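Local structure of G-protein interacting protein 1 (Dictyostelium discoideum, 5Z1N) at residues G5-I10 with N40-L45; K55-G60 with T114-P119; E96-A101 with D136-V141. The protein probably binds the heterotrimeric G protein through its beta/gamma subunits and holds it in the cytosol, the C-terminal region described here being a helical, lipid-binding TNFAIP8-like domain. All blocks are in the same frame, centred on the assembly; numbering follows the deposited sequence.

Interaction 1: residues G5-I10 with N40-L45. With PEF (di-palmitoyl-3-sn-phosphatidylethanolamine), chain B.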
loop_
_atom_site.group_PDB
_atom_site.type_symbol
_atom_site.label_atom_id
_atom_site.label_comp_id
_atom_site.label_asym_id
_atom_site.label_seq_id
_atom_site.Cartn_x
_atom_site.Cartn_y
_atom_site.Cartn_z
ATOM N N GLY A 5 -3.185 -16.177 -12.242
ATOM C CA GLY A 5 -1.791 -16.499 -11.983
ATOM C C GLY A 5 -1.139 -15.535 -11.014
ATOM O O GLY A 5 -0.449 -15.953 -10.075
ATOM N N LEU A 6 -1.351 -14.232 -11.223
ATOM C CA LEU A 6 -0.826 -13.231 -10.303
ATOM C C LEU A 6 -1.233 -13.533 -8.867
ATOM O O LEU A 6 -0.426 -13.394 -7.943
ATOM C CB LEU A 6 -1.310 -11.840 -10.713
ATOM C CG LEU A 6 -1.163 -11.443 -12.184
ATOM C CD1 LEU A 6 -1.646 -10.017 -12.397
ATOM C CD2 LEU A 6 0.281 -11.595 -12.638
ATOM N N LYS A 7 -2.480 -13.970 -8.664
ATOM C CA LYS A 7 -2.939 -14.281 -7.314
ATOM C C LYS A 7 -2.329 -15.574 -6.790
ATOM O O LYS A 7 -2.055 -15.678 -5.589
ATOM C CB LYS A 7 -4.465 -14.353 -7.275
ATOM C CG LYS A 7 -5.137 -13.004 -7.469
ATOM C CD LYS A 7 -6.619 -13.051 -7.142
ATOM C CE LYS A 7 -7.251 -11.675 -7.302
ATOM N NZ LYS A 7 -8.660 -11.634 -6.814
ATOM N N LYS A 8 -2.098 -16.565 -7.652
ATOM C CA LYS A 8 -1.434 -17.760 -7.142
ATOM C C LYS A 8 0.066 -17.564 -6.952
ATOM O O LYS A 8 0.727 -18.465 -6.426
ATOM C CB LYS A 8 -1.709 -18.972 -8.046
ATOM C CG LYS A 8 -1.128 -18.925 -9.443
ATOM C CD LYS A 8 -2.020 -19.700 -10.411
ATOM C CE LYS A 8 -1.208 -20.464 -11.450
ATOM N NZ LYS A 8 -2.083 -21.093 -12.482
ATOM N N LEU A 9 0.614 -16.411 -7.336
ATOM C CA LEU A 9 2.003 -16.085 -7.039
ATOM C C LEU A 9 2.185 -15.333 -5.723
ATOM O O LEU A 9 3.321 -15.003 -5.367
ATOM C CB LEU A 9 2.608 -15.269 -8.184
ATOM C CG LEU A 9 2.869 -16.052 -9.471
ATOM C CD1 LEU A 9 3.406 -15.137 -10.558
ATOM C CD2 LEU A 9 3.835 -17.195 -9.205
ATOM N N ILE A 10 1.113 -15.033 -4.996
ATOM C CA ILE A 10 1.261 -14.506 -3.640
ATOM C C ILE A 10 0.429 -15.361 -2.690
ATOM O O ILE A 10 -0.611 -15.902 -3.093
ATOM C CB ILE A 10 0.870 -13.021 -3.549
ATOM C CG1 ILE A 10 -0.619 -12.830 -3.815
ATOM C CG2 ILE A 10 1.721 -12.170 -4.491
ATOM C CD1 ILE A 10 -1.165 -11.572 -3.200
ATOM N N ASN A 40 -3.182 -3.446 -10.375
ATOM C CA ASN A 40 -1.916 -2.718 -10.347
ATOM C C ASN A 40 -1.038 -3.184 -9.192
ATOM O O ASN A 40 0.169 -3.405 -9.363
ATOM C CB ASN A 40 -2.179 -1.216 -10.241
ATOM C CG ASN A 40 -2.619 -0.605 -11.555
ATOM O OD1 ASN A 40 -2.721 -1.290 -12.573
ATOM N ND2 ASN A 40 -2.888 0.698 -11.536
ATOM N N ILE A 41 -1.629 -3.327 -8.004
ATOM C CA ILE A 41 -0.883 -3.800 -6.841
ATOM C C ILE A 41 -0.298 -5.177 -7.120
ATOM O O ILE A 41 0.893 -5.429 -6.883
ATOM C CB ILE A 41 -1.787 -3.811 -5.595
ATOM C CG1 ILE A 41 -2.135 -2.387 -5.164
ATOM C CG2 ILE A 41 -1.118 -4.546 -4.447
ATOM C CD1 ILE A 41 -3.121 -2.334 -4.024
ATOM N N LEU A 42 -1.125 -6.084 -7.651
ATOM C CA LEU A 42 -0.633 -7.416 -7.989
ATOM C C LEU A 42 0.511 -7.351 -8.996
ATOM O O LEU A 42 1.520 -8.040 -8.839
ATOM C CB LEU A 42 -1.773 -8.274 -8.531
ATOM C CG LEU A 42 -2.816 -8.690 -7.495
ATOM C CD1 LEU A 42 -4.047 -9.254 -8.185
ATOM C CD2 LEU A 42 -2.217 -9.699 -6.530
ATOM N N LYS A 43 0.369 -6.526 -10.034
ATOM C CA LYS A 43 1.378 -6.447 -11.087
ATOM C C LYS A 43 2.715 -5.958 -10.538
ATOM O O LYS A 43 3.771 -6.559 -10.792
ATOM C CB LYS A 43 0.861 -5.524 -12.190
ATOM C CG LYS A 43 1.878 -5.039 -13.197
ATOM C CD LYS A 43 1.191 -4.087 -14.168
ATOM C CE LYS A 43 1.938 -3.968 -15.480
ATOM N NZ LYS A 43 1.104 -3.287 -16.511
ATOM N N ILE A 44 2.683 -4.864 -9.772
ATOM C CA ILE A 44 3.907 -4.316 -9.194
ATOM C C ILE A 44 4.560 -5.337 -8.270
ATOM O O ILE A 44 5.767 -5.604 -8.362
ATOM C CB ILE A 44 3.602 -3.004 -8.451
ATOM C CG1 ILE A 44 3.015 -1.968 -9.411
ATOM C CG2 ILE A 44 4.862 -2.471 -7.770
ATOM C CD1 ILE A 44 2.353 -0.812 -8.698
ATOM N N LEU A 45 3.769 -5.917 -7.360
ATOM C CA LEU A 45 4.306 -6.901 -6.424
ATOM C C LEU A 45 4.942 -8.073 -7.158
ATOM O O LEU A 45 6.081 -8.459 -6.867
ATOM C CB LEU A 45 3.198 -7.407 -5.504
ATOM C CG LEU A 45 2.722 -6.499 -4.378
ATOM C CD1 LEU A 45 1.408 -7.038 -3.836
ATOM C CD2 LEU A 45 3.778 -6.404 -3.283
HETATM C C2 PEF B . 3.953 -11.659 0.478
HETATM C C1 PEF B . 5.459 -11.873 0.391
HETATM N N PEF B . 9.237 -13.264 4.753
HETATM C C3 PEF B . 3.374 -12.266 1.746
HETATM C C4 PEF B . 8.893 -12.364 2.533
HETATM C C5 PEF B . 9.923 -12.785 3.573
HETATM C C10 PEF B . 2.565 -9.863 -0.264
HETATM C C11 PEF B . 2.337 -8.399 -0.544
HETATM C C12 PEF B . 0.945 -7.944 -0.120
HETATM C C13 PEF B . 0.922 -6.420 -0.136
HETATM C C14 PEF B . -0.459 -5.824 0.115
HETATM C C15 PEF B . -0.303 -4.339 0.430
HETATM C C16 PEF B . -1.646 -3.637 0.577
HETATM C C17 PEF B . -1.495 -2.283 1.266
HETATM C C18 PEF B . -0.336 -1.473 0.695
HETATM C C19 PEF B . -0.672 0.014 0.639
HETATM C C20 PEF B . -1.207 0.538 1.969
HETATM C C21 PEF B . -2.511 1.298 1.757
HETATM C C22 PEF B . -3.134 1.720 3.083
HETATM C C23 PEF B . -4.594 2.123 2.900
HETATM C C24 PEF B . -5.175 2.661 4.202
HETATM C C25 PEF B . -6.664 2.899 4.083
HETATM C C30 PEF B . 2.721 -10.476 3.325
HETATM C C31 PEF B . 3.036 -9.565 4.487
HETATM C C32 PEF B . 3.338 -8.161 3.979
HETATM C C33 PEF B . 4.672 -8.108 3.245
HETATM C C34 PEF B . 4.673 -6.992 2.207
HETATM C C35 PEF B . 6.062 -6.792 1.610
HETATM C C36 PEF B . 5.984 -6.154 0.227
HETATM C C37 PEF B . 7.311 -5.528 -0.189
HETATM C C38 PEF B . 7.261 -5.067 -1.643
HETATM C C39 PEF B . 7.670 -3.604 -1.780
HETATM C C40 PEF B . 7.665 -3.143 -3.235
HETATM C C41 PEF B . 6.285 -3.268 -3.872
HETATM C C42 PEF B . 5.254 -2.372 -3.191
HETATM C C43 PEF B . 3.944 -2.372 -3.970
HETATM C C44 PEF B . 2.885 -1.515 -3.288
HETATM C C45 PEF B . 1.676 -1.346 -4.184
HETATM O O4 PEF B . 1.805 -10.719 -0.679
HETATM O O5 PEF B . 1.635 -10.429 2.770
HETATM O O2 PEF B . 3.721 -10.258 0.520
HETATM O O3 PEF B . 3.717 -11.409 2.831
HETATM O O1P PEF B . 7.249 -15.154 0.684
HETATM O O2P PEF B . 8.102 -12.764 -0.010
HETATM O O3P PEF B . 5.823 -13.074 1.059
HETATM O O4P PEF B . 7.903 -13.380 2.382
HETATM P P PEF B . 7.317 -13.659 0.915
#
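Leu42 sends its isobutyl group from helix 31-53 against the turn at 5-10, among Leu6, Lys7 and Ile10. Its CB lies 4.2 Å from CB of Leu6, and here the two backbones come closest, their CA atoms 6.3 Å apart. One methyl of Leu42, CD1, rests on the aliphatic chain of Lys7, 4.0 Å from its CG, while the other, CD2, meets CD1 of Ile10 at 4.0 Å, those two side chains crossing at about a right angle. Lysine suits its place because its methylenes lie against the leucine and its extended chain carries NZ on to Glu38. Ile10 follows the short helix 4-8, and its rotation (chi1 66°) carries CG1 and CD1 to Leu42; its CB approaches the ester carbonyl oxygen O4 of the phospholipid to 3.8 Å. A turn further along helix 31-53, Leu45 puts CD1 3.7 Å from C11 of an acyl chain. Ile18 of helix 12-28 packs on both Ile10 and Leu42. Between the two segments the contact is apolar, held by dispersion and the exclusion of water, and the salt bridge from Lys7 NZ to Glu38, one turn before 40-45 on the same helix, adds a polar tie at its rim.

Interaction 2: residues K55-G60 with T114-P119; sequences KAIQIG and TPFFRP
Phe116 brings the far end of its ring, CE1, CZ and CE2, up to Ala56 and Ile57, which meet it obliquely, joining two interhelical connections of the all-helical TNFAIP8-like fold: the link from helix 31-53 to helix 59-81 and the loop between helices 92-113 and 119-132. The ring reaches over a wide gap, for even the nearest CA atoms, those of Ala56 and Phe116, are 9.5 Å apart. A long, flat, apolar side chain suits that span, and its CG is turned anti to the carbonyl carbon (chi1 -43°), with the ring extending toward the other connection. There the small methyl of Ala56, CB, sits by the CZ-CE2 side of the Phe116 ring, 3.9 Å from each atom. Ile57 meets CE1 of Phe116 with CG1, at 3.9 Å, and with the terminal CD1 slightly farther off. The ring thus spans an exposed alanine and a buried isoleucine. Lys55, with positive phi, breaks from the preceding helix and starts the turn that brings both residues round. Tyr51 of that helix stacks on the Phe116 ring, touches Ala56 and Ile57, and shares a backbone hydrogen bond with Ile57, so one aromatic residue ties the two connections together. Phe116 is also covered by its own neighbour in sequence: CB of Pro115 stands over the centre of one ring face, 3.9 Å above the plane.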
loop_
_atom_site.group_PDB
_atom_site.type_symbol
_atom_site.label_atom_id
_atom_site.label_comp_id
_atom_site.label_asym_id
_atom_site.label_seq_id
_atom_site.Cartn_x
_atom_site.Cartn_y
_atom_site.Cartn_z
ATOM N N LYS A 55 17.400 -12.595 -8.882
ATOM C CA LYS A 55 18.595 -11.914 -8.394
ATOM C C LYS A 55 18.982 -10.713 -9.246
ATOM O O LYS A 55 20.095 -10.195 -9.101
ATOM C CB LYS A 55 19.785 -12.874 -8.272
ATOM C CG LYS A 55 19.463 -14.147 -7.503
ATOM C CD LYS A 55 20.702 -14.747 -6.861
ATOM C CE LYS A 55 20.346 -15.957 -6.012
ATOM N NZ LYS A 55 19.856 -17.092 -6.845
ATOM N N ALA A 56 18.096 -10.248 -10.130
ATOM C CA ALA A 56 18.336 -8.978 -10.807
ATOM C C ALA A 56 18.278 -7.817 -9.827
ATOM O O ALA A 56 18.910 -6.779 -10.055
ATOM C CB ALA A 56 17.325 -8.777 -11.936
ATOM N N ILE A 57 17.523 -7.972 -8.742
ATOM C CA ILE A 57 17.503 -7.028 -7.632
ATOM C C ILE A 57 18.064 -7.731 -6.406
ATOM O O ILE A 57 17.703 -8.879 -6.120
ATOM C CB ILE A 57 16.083 -6.505 -7.338
ATOM C CG1 ILE A 57 15.441 -5.928 -8.598
ATOM C CG2 ILE A 57 16.133 -5.447 -6.262
ATOM C CD1 ILE A 57 14.021 -5.442 -8.376
ATOM N N GLN A 58 18.944 -7.047 -5.684
ATOM C CA GLN A 58 19.486 -7.581 -4.446
ATOM C C GLN A 58 18.651 -7.110 -3.262
ATOM O O GLN A 58 18.082 -6.015 -3.277
ATOM C CB GLN A 58 20.946 -7.162 -4.265
ATOM C CG GLN A 58 21.804 -7.365 -5.503
ATOM C CD GLN A 58 22.886 -8.404 -5.289
ATOM O OE1 GLN A 58 22.897 -9.105 -4.276
ATOM N NE2 GLN A 58 23.803 -8.513 -6.245
ATOM N N ILE A 59 18.589 -7.957 -2.230
ATOM C CA ILE A 59 17.745 -7.681 -1.068
ATOM C C ILE A 59 18.084 -6.324 -0.464
ATOM O O ILE A 59 17.193 -5.575 -0.042
ATOM C CB ILE A 59 17.880 -8.812 -0.031
ATOM C CG1 ILE A 59 17.391 -10.139 -0.618
ATOM C CG2 ILE A 59 17.103 -8.479 1.235
ATOM C CD1 ILE A 59 15.881 -10.281 -0.649
ATOM N N GLY A 60 19.373 -5.978 -0.433
ATOM C CA GLY A 60 19.769 -4.684 0.102
ATOM C C GLY A 60 19.124 -3.523 -0.631
ATOM O O GLY A 60 18.721 -2.534 -0.012
ATOM N N THR A 114 12.729 0.910 -12.660
ATOM C CA THR A 114 13.090 1.583 -13.905
ATOM C C THR A 114 13.843 0.693 -14.892
ATOM O O THR A 114 13.516 0.745 -16.089
ATOM C CB THR A 114 13.892 2.850 -13.570
ATOM O OG1 THR A 114 13.016 3.821 -12.981
ATOM C CG2 THR A 114 14.534 3.438 -14.821
ATOM N N PRO A 115 14.819 -0.134 -14.491
ATOM C CA PRO A 115 15.491 -0.994 -15.480
ATOM C C PRO A 115 14.610 -2.088 -16.067
ATOM O O PRO A 115 15.051 -2.757 -17.012
ATOM C CB PRO A 115 16.656 -1.607 -14.688
ATOM C CG PRO A 115 16.824 -0.738 -13.497
ATOM C CD PRO A 115 15.451 -0.260 -13.166
ATOM N N PHE A 116 13.394 -2.296 -15.553
ATOM C CA PHE A 116 12.566 -3.427 -15.965
ATOM C C PHE A 116 11.168 -3.060 -16.443
ATOM O O PHE A 116 10.533 -3.891 -17.104
ATOM C CB PHE A 116 12.432 -4.435 -14.816
ATOM C CG PHE A 116 13.716 -4.687 -14.081
ATOM C CD1 PHE A 116 13.943 -4.121 -12.837
ATOM C CD2 PHE A 116 14.703 -5.487 -14.636
ATOM C CE1 PHE A 116 15.129 -4.351 -12.156
ATOM C CE2 PHE A 116 15.889 -5.722 -13.961
ATOM C CZ PHE A 116 16.101 -5.151 -12.719
ATOM N N PHE A 117 10.668 -1.870 -16.132
ATOM C CA PHE A 117 9.333 -1.429 -16.507
ATOM C C PHE A 117 9.406 -0.446 -17.667
ATOM O O PHE A 117 10.255 0.448 -17.678
ATOM C CB PHE A 117 8.650 -0.738 -15.325
ATOM C CG PHE A 117 7.757 -1.628 -14.515
ATOM C CD1 PHE A 117 7.716 -2.990 -14.723
ATOM C CD2 PHE A 117 6.959 -1.087 -13.524
ATOM C CE1 PHE A 117 6.878 -3.788 -13.962
ATOM C CE2 PHE A 117 6.129 -1.881 -12.761
ATOM C CZ PHE A 117 6.091 -3.233 -12.978
ATOM N N ARG A 118 8.488 -0.592 -18.628
ATOM C CA ARG A 118 8.297 0.444 -19.631
ATOM C C ARG A 118 7.816 1.728 -18.955
ATOM O O ARG A 118 7.251 1.685 -17.859
ATOM C CB ARG A 118 7.283 -0.005 -20.682
ATOM C CG ARG A 118 7.634 -1.301 -21.379
ATOM C CD ARG A 118 6.586 -1.656 -22.421
ATOM N NE ARG A 118 5.283 -1.964 -21.834
ATOM C CZ ARG A 118 4.217 -1.171 -21.912
ATOM N NH1 ARG A 118 4.292 -0.009 -22.551
ATOM N NH2 ARG A 118 3.072 -1.541 -21.356
ATOM N N PRO A 119 8.032 2.886 -19.591
ATOM C CA PRO A 119 7.596 4.149 -18.967
ATOM C C PRO A 119 6.128 4.158 -18.568
ATOM O O PRO A 119 5.782 4.715 -17.519
ATOM C CB PRO A 119 7.899 5.191 -20.053
ATOM C CG PRO A 119 9.017 4.597 -20.837
ATOM C CD PRO A 119 8.746 3.117 -20.861
#

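Interaction 3: residues E96-A101 with D136-V141. With PEF (di-palmitoyl-3-sn-phosphatidylethanolamine), chain B.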
loop_
_atom_site.group_PDB
_atom_site.type_symbol
_atom_site.label_atom_id
_atom_site.label_comp_id
_atom_site.label_asym_id
_atom_site.label_seq_id
_atom_site.Cartn_x
_atom_site.Cartn_y
_atom_site.Cartn_z
ATOM N N GLU A 96 -0.774 12.793 7.313
ATOM C CA GLU A 96 0.175 13.391 6.385
ATOM C C GLU A 96 1.494 12.638 6.397
ATOM O O GLU A 96 2.043 12.318 5.336
ATOM C CB GLU A 96 0.397 14.863 6.731
ATOM C CG GLU A 96 1.181 15.627 5.685
ATOM C CD GLU A 96 0.969 17.122 5.781
ATOM O OE1 GLU A 96 0.496 17.587 6.842
ATOM O OE2 GLU A 96 1.271 17.828 4.794
ATOM N N LYS A 97 2.002 12.309 7.590
ATOM C CA LYS A 97 3.264 11.583 7.653
ATOM C C LYS A 97 3.145 10.246 6.940
ATOM O O LYS A 97 4.012 9.891 6.129
ATOM C CB LYS A 97 3.700 11.402 9.106
ATOM C CG LYS A 97 4.192 12.699 9.730
ATOM C CD LYS A 97 4.843 12.481 11.082
ATOM C CE LYS A 97 5.448 13.780 11.603
ATOM N NZ LYS A 97 6.310 13.548 12.794
ATOM N N ALA A 98 2.040 9.526 7.170
ATOM C CA ALA A 98 1.797 8.301 6.417
ATOM C C ALA A 98 1.894 8.576 4.924
ATOM O O ALA A 98 2.655 7.915 4.202
ATOM C CB ALA A 98 0.428 7.720 6.772
ATOM N N SER A 99 1.176 9.602 4.460
ATOM C CA SER A 99 1.185 9.918 3.038
ATOM C C SER A 99 2.603 10.196 2.573
ATOM O O SER A 99 3.067 9.633 1.571
ATOM C CB SER A 99 0.271 11.113 2.759
ATOM O OG SER A 99 0.121 11.323 1.363
ATOM N N THR A 100 3.340 10.998 3.347
ATOM C CA THR A 100 4.695 11.333 2.940
ATOM C C THR A 100 5.553 10.082 2.892
ATOM O O THR A 100 6.297 9.868 1.925
ATOM C CB THR A 100 5.283 12.380 3.881
ATOM O OG1 THR A 100 4.549 13.602 3.734
ATOM C CG2 THR A 100 6.743 12.640 3.550
ATOM N N ALA A 101 5.391 9.197 3.882
ATOM C CA ALA A 101 6.163 7.962 3.870
ATOM C C ALA A 101 5.872 7.170 2.606
ATOM O O ALA A 101 6.796 6.692 1.932
ATOM C CB ALA A 101 5.860 7.129 5.116
ATOM N N ASP A 136 -6.018 12.548 0.813
ATOM C CA ASP A 136 -7.466 12.614 0.614
ATOM C C ASP A 136 -8.112 11.253 0.837
ATOM O O ASP A 136 -9.188 11.153 1.446
ATOM C CB ASP A 136 -7.786 13.122 -0.790
ATOM C CG ASP A 136 -7.228 14.504 -1.052
ATOM O OD1 ASP A 136 -7.181 15.322 -0.115
ATOM O OD2 ASP A 136 -6.841 14.772 -2.205
ATOM N N PHE A 137 -7.470 10.193 0.336
ATOM C CA PHE A 137 -7.944 8.833 0.574
ATOM C C PHE A 137 -8.002 8.538 2.067
ATOM O O PHE A 137 -9.009 8.026 2.574
ATOM C CB PHE A 137 -7.022 7.849 -0.159
ATOM C CG PHE A 137 -7.385 6.398 0.017
ATOM C CD1 PHE A 137 -8.702 5.975 -0.035
ATOM C CD2 PHE A 137 -6.393 5.448 0.196
ATOM C CE1 PHE A 137 -9.019 4.634 0.117
ATOM C CE2 PHE A 137 -6.705 4.110 0.341
ATOM C CZ PHE A 137 -8.021 3.702 0.300
ATOM N N PHE A 138 -6.944 8.900 2.794
ATOM C CA PHE A 138 -6.899 8.619 4.225
ATOM C C PHE A 138 -7.987 9.382 4.974
ATOM O O PHE A 138 -8.706 8.803 5.795
ATOM C CB PHE A 138 -5.512 8.953 4.785
ATOM C CG PHE A 138 -4.402 8.097 4.226
ATOM C CD1 PHE A 138 -4.676 6.878 3.621
ATOM C CD2 PHE A 138 -3.079 8.517 4.307
ATOM C CE1 PHE A 138 -3.653 6.094 3.107
ATOM C CE2 PHE A 138 -2.054 7.740 3.795
ATOM C CZ PHE A 138 -2.340 6.524 3.196
ATOM N N THR A 139 -8.137 10.685 4.702
ATOM C CA THR A 139 -9.141 11.464 5.427
ATOM C C THR A 139 -10.548 10.948 5.141
ATOM O O THR A 139 -11.368 10.801 6.064
ATOM C CB THR A 139 -9.029 12.952 5.084
ATOM O OG1 THR A 139 -9.224 13.145 3.680
ATOM C CG2 THR A 139 -7.666 13.497 5.486
ATOM N N LYS A 140 -10.842 10.651 3.870
ATOM C CA LYS A 140 -12.135 10.057 3.542
ATOM C C LYS A 140 -12.348 8.754 4.302
ATOM O O LYS A 140 -13.428 8.512 4.845
ATOM C CB LYS A 140 -12.240 9.822 2.035
ATOM C CG LYS A 140 -13.514 9.108 1.599
ATOM C CD LYS A 140 -14.643 10.093 1.326
ATOM C CE LYS A 140 -15.949 9.371 1.009
ATOM N NZ LYS A 140 -17.101 10.317 1.005
ATOM N N VAL A 141 -11.321 7.905 4.358
ATOM C CA VAL A 141 -11.444 6.626 5.054
ATOM C C VAL A 141 -11.728 6.844 6.536
ATOM O O VAL A 141 -12.611 6.203 7.121
ATOM C CB VAL A 141 -10.172 5.785 4.838
ATOM C CG1 VAL A 141 -10.029 4.728 5.918
ATOM C CG2 VAL A 141 -10.198 5.145 3.454
HETATM C C2 PEF B . 3.953 -11.659 0.478
HETATM C C1 PEF B . 5.459 -11.873 0.391
HETATM N N PEF B . 9.237 -13.264 4.753
HETATM C C3 PEF B . 3.374 -12.266 1.746
HETATM C C4 PEF B . 8.893 -12.364 2.533
HETATM C C5 PEF B . 9.923 -12.785 3.573
HETATM C C10 PEF B . 2.565 -9.863 -0.264
HETATM C C11 PEF B . 2.337 -8.399 -0.544
HETATM C C12 PEF B . 0.945 -7.944 -0.120
HETATM C C13 PEF B . 0.922 -6.420 -0.136
HETATM C C14 PEF B . -0.459 -5.824 0.115
HETATM C C15 PEF B . -0.303 -4.339 0.430
HETATM C C16 PEF B . -1.646 -3.637 0.577
HETATM C C17 PEF B . -1.495 -2.283 1.266
HETATM C C18 PEF B . -0.336 -1.473 0.695
HETATM C C19 PEF B . -0.672 0.014 0.639
HETATM C C20 PEF B . -1.207 0.538 1.969
HETATM C C21 PEF B . -2.511 1.298 1.757
HETATM C C22 PEF B . -3.134 1.720 3.083
HETATM C C23 PEF B . -4.594 2.123 2.900
HETATM C C24 PEF B . -5.175 2.661 4.202
HETATM C C25 PEF B . -6.664 2.899 4.083
HETATM C C30 PEF B . 2.721 -10.476 3.325
HETATM C C31 PEF B . 3.036 -9.565 4.487
HETATM C C32 PEF B . 3.338 -8.161 3.979
HETATM C C33 PEF B . 4.672 -8.108 3.245
HETATM C C34 PEF B . 4.673 -6.992 2.207
HETATM C C35 PEF B . 6.062 -6.792 1.610
HETATM C C36 PEF B . 5.984 -6.154 0.227
HETATM C C37 PEF B . 7.311 -5.528 -0.189
HETATM C C38 PEF B . 7.261 -5.067 -1.643
HETATM C C39 PEF B . 7.670 -3.604 -1.780
HETATM C C40 PEF B . 7.665 -3.143 -3.235
HETATM C C41 PEF B . 6.285 -3.268 -3.872
HETATM C C42 PEF B . 5.254 -2.372 -3.191
HETATM C C43 PEF B . 3.944 -2.372 -3.970
HETATM C C44 PEF B . 2.885 -1.515 -3.288
HETATM C C45 PEF B . 1.676 -1.346 -4.184
HETATM O O4 PEF B . 1.805 -10.719 -0.679
HETATM O O5 PEF B . 1.635 -10.429 2.770
HETATM O O2 PEF B . 3.721 -10.258 0.520
HETATM O O3 PEF B . 3.717 -11.409 2.831
HETATM O O1P PEF B . 7.249 -15.154 0.684
HETATM O O2P PEF B . 8.102 -12.764 -0.010
HETATM O O3P PEF B . 5.823 -13.074 1.059
HETATM O O4P PEF B . 7.903 -13.380 2.382
HETATM P P PEF B . 7.317 -13.659 0.915
#
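Phe138 bridges the space between helices 135-144 and 92-113, and the contact is built on its ring, with Ala98 and Ser99 as the receiving surface. A single ring atom, CE2, does most of the touching. CE2 of Phe138 lies 3.9 Å from CB of Ala98, which meets the ring obliquely, and 3.8 Å from the backbone N of Ser99, which lies at the ring's edge and in its plane. The benzyl group therefore points its rim at the helix backbone. Small residues suit this face of helix 92-113: the methyl of Ala98 and the short side chain of Ser99 let the ring come up to the main chain, although the CA atoms of Ser99 and Phe138 stay 8.3 Å apart. Besides its backbone N, Ser99 offers the ring its CB, while its hydroxyl is hydrogen-bonded to the carbonyl oxygen of Gly133, just before helix 135-144. That bond is a second, polar tie close to the apolar one.

Another ring atom, CE1, meets the ligand. CE1 of Phe138 is 3.9 Å from C24 of the phospholipid, near the end of an acyl chain. Phe137 reaches the same chain end from the next position on the helix, with CE2 3.9 Å from C23. Its CG is anti to the backbone N (chi1 179°), in contrast to Phe138 (chi1 -64°), and the two consecutive rings leave the helix in different directions. Phe137 also packs on Ile24 and Val28 of helix 12-28, and Leu95 and Leu102 flank Phe138 along helix 92-113. With carbon facing carbon at the lipid, the contact offers no directional bond to the acyl tail. Such a lining is consistent with recognition of the chain by hydrophobicity and shape.

Interactions 1 and 3 lie on opposite sides of the chain's centre, 24 Å apart between centres, yet the same phosphatidylethanolamine connects them: interaction 1 meets the ester end of one acyl chain and the tail of the other, and interaction 3 meets the far end of the first. Together they supply five of the 22 residues of its pocket. Interaction 2 lies toward the periphery, with its centre about 19 Å from that of the chain; the Ile57 side chain is about 8 Å from the lipid and about 7 Å from the bound sodium ion. It is 16 Å from interaction 1 and 27 Å from interaction 3, centre to centre. Helix 31-53 carries one half of interaction 1 and leads into interaction 2, whose second loop follows helix 92-113, which carries one half of interaction 3.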